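Local coordinates for Can2 (Sulfobacillus thermosulfidooxidans, PDB 7BDV), which is a dual-specificity nuclease of type III CRISPR defence that binds the messenger cyclic tetra-adenylate through its CARF domains, at the interface of chains A and B. Coordinates in Å, arbitrary orientation; residue numbers count along the deposited sequence, not the author numbering. Chains: chain A/B, Can2.

The interface of chains A and B. Residues chain A 310, 313, 341, 345; chain B 310, 314-315, 318.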
loop_
_atom_site.group_PDB
_atom_site.type_symbol
_atom_site.label_atom_id
_atom_site.label_comp_id
_atom_site.label_asym_id
_atom_site.label_seq_id
_atom_site.Cartn_x
_atom_site.Cartn_y
_atom_site.Cartn_z
ATOM N N TYR A 310 1.670 9.608 3.352
ATOM C CA TYR A 310 2.481 8.592 2.638
ATOM C C TYR A 310 2.982 7.552 3.647
ATOM O O TYR A 310 2.989 6.369 3.340
ATOM C CB TYR A 310 3.697 9.199 1.950
ATOM C CG TYR A 310 3.421 10.081 0.759
ATOM C CD1 TYR A 310 2.538 9.707 -0.235
ATOM C CD2 TYR A 310 4.102 11.273 0.605
ATOM C CE1 TYR A 310 2.336 10.499 -1.351
ATOM C CE2 TYR A 310 3.905 12.079 -0.503
ATOM C CZ TYR A 310 2.991 11.709 -1.468
ATOM O OH TYR A 310 2.765 12.508 -2.550
ATOM N N ASP A 313 -0.013 5.374 4.754
ATOM C CA ASP A 313 -0.339 4.458 3.644
ATOM C C ASP A 313 0.683 3.309 3.609
ATOM O O ASP A 313 0.252 2.160 3.561
ATOM C CB ASP A 313 -0.386 5.205 2.314
ATOM C CG ASP A 313 -0.942 4.358 1.184
ATOM O OD1 ASP A 313 -1.836 3.552 1.463
ATOM O OD2 ASP A 313 -0.473 4.505 0.036
ATOM N N ARG A 341 -6.084 13.020 -0.998
ATOM C CA ARG A 341 -5.079 11.921 -1.018
ATOM C C ARG A 341 -5.521 10.834 -0.027
ATOM O O ARG A 341 -5.460 9.622 -0.385
ATOM C CB ARG A 341 -3.660 12.421 -0.733
ATOM C CG ARG A 341 -2.620 11.308 -0.853
ATOM C CD ARG A 341 -1.206 11.826 -0.989
ATOM N NE ARG A 341 -1.006 12.628 -2.191
ATOM C CZ ARG A 341 -0.685 12.169 -3.402
ATOM N NH1 ARG A 341 -0.517 10.873 -3.627
ATOM N NH2 ARG A 341 -0.534 13.027 -4.394
ATOM N N ASN A 345 -6.424 6.952 -0.817
ATOM C CA ASN A 345 -5.568 5.915 -0.173
ATOM C C ASN A 345 -6.372 5.084 0.837
ATOM O O ASN A 345 -5.743 4.312 1.582
ATOM C CB ASN A 345 -4.355 6.562 0.497
ATOM C CG ASN A 345 -3.317 7.037 -0.498
ATOM O OD1 ASN A 345 -3.550 7.070 -1.711
ATOM N ND2 ASN A 345 -2.162 7.414 0.012
ATOM N N TYR B 310 8.850 6.240 1.811
ATOM C CA TYR B 310 7.411 6.145 2.160
ATOM C C TYR B 310 6.566 6.584 0.965
ATOM O O TYR B 310 5.550 5.948 0.662
ATOM C CB TYR B 310 7.074 7.021 3.360
ATOM C CG TYR B 310 7.595 6.531 4.688
ATOM C CD1 TYR B 310 7.416 5.218 5.087
ATOM C CD2 TYR B 310 8.197 7.404 5.581
ATOM C CE1 TYR B 310 7.845 4.777 6.329
ATOM C CE2 TYR B 310 8.647 6.979 6.817
ATOM C CZ TYR B 310 8.445 5.665 7.200
ATOM O OH TYR B 310 8.865 5.233 8.418
ATOM N N SER B 314 4.031 4.168 -1.152
ATOM C CA SER B 314 2.607 4.589 -1.236
ATOM C C SER B 314 2.186 4.745 -2.710
ATOM O O SER B 314 1.232 4.085 -3.157
ATOM C CB SER B 314 2.401 5.857 -0.442
ATOM O OG SER B 314 1.090 6.384 -0.621
ATOM N N VAL B 315 2.899 5.573 -3.464
ATOM C CA VAL B 315 2.495 5.980 -4.847
ATOM C C VAL B 315 2.622 4.790 -5.797
ATOM O O VAL B 315 1.693 4.561 -6.557
ATOM C CB VAL B 315 3.317 7.192 -5.333
ATOM C CG1 VAL B 315 3.008 7.547 -6.788
ATOM C CG2 VAL B 315 3.058 8.384 -4.428
ATOM N N ARG B 318 -0.185 2.324 -5.623
ATOM C CA ARG B 318 -1.449 2.860 -6.176
ATOM C C ARG B 318 -1.353 2.972 -7.709
ATOM O O ARG B 318 -2.355 2.736 -8.363
ATOM C CB ARG B 318 -1.777 4.198 -5.503
ATOM C CG ARG B 318 -2.021 4.088 -4.006
ATOM C CD ARG B 318 -3.364 3.498 -3.590
ATOM N NE ARG B 318 -3.304 2.988 -2.220
ATOM C CZ ARG B 318 -4.356 2.735 -1.442
ATOM N NH1 ARG B 318 -5.585 2.952 -1.883
ATOM N NH2 ARG B 318 -4.169 2.281 -0.213
#
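A:Asp313 and B:Ser314 meet in a helix-to-helix patch of the two-fold interface between the nuclease parts of Can2, where helix 306-320 of chain A faces helix 305-320 of chain B and joins the endonuclease parts of the two chains. The two oxygens of the A:Asp313 carboxylate meet different residues of chain B. Its OD2 accepts a short hydrogen bond of 2.5 Å from the hydroxyl OG of B:Ser314, through the anti lone pair that looks away from the other oxygen. B:Ser314 holds OG anti to its backbone N (chi1 173°), which carries the hydroxyl over to the opposing helix. The other oxygen, OD1, meets B:Arg318 tip to tip in a salt bridge 3.1 Å from NH2; the carboxylate and guanidinium planes are turned 55° apart, and the accompanying hydrogen bond is weak. B:Arg318 gets there by a chain bent at chi2 (-76°), which lays its guanidinium against the backbone of A:Asn345. There CA of A:Asn345 sits over one face, toward the rim, 3.6 Å from CZ of the arginine. The carbonyl O of A:Asn345 is also close to NH2, but the geometry does not make a hydrogen bond; at most the pair may add some electrostatic attraction.

On the other flank of the serine, A:Tyr310 presents the edge of its ring. OG of B:Ser314 lies in the ring plane, 3.6 Å from CD1, while the methyl CG2 of B:Val315 packs 3.8 Å from CE1. Behind this, within chain A, the phenol OH of A:Tyr310 stands over the centre of the A:Arg341 guanidinium face, a second-shell contact that may steady the ring. The serine hydroxyl thus lies between a carboxylate, which it hydrogen-bonds, and an aromatic edge, which it merely abuts. With its symmetry twin, this mixed polar and apolar patch joins the two nuclease domains and likely helps fix their relative placement in the dimer bound to cyclic tetra-adenylate.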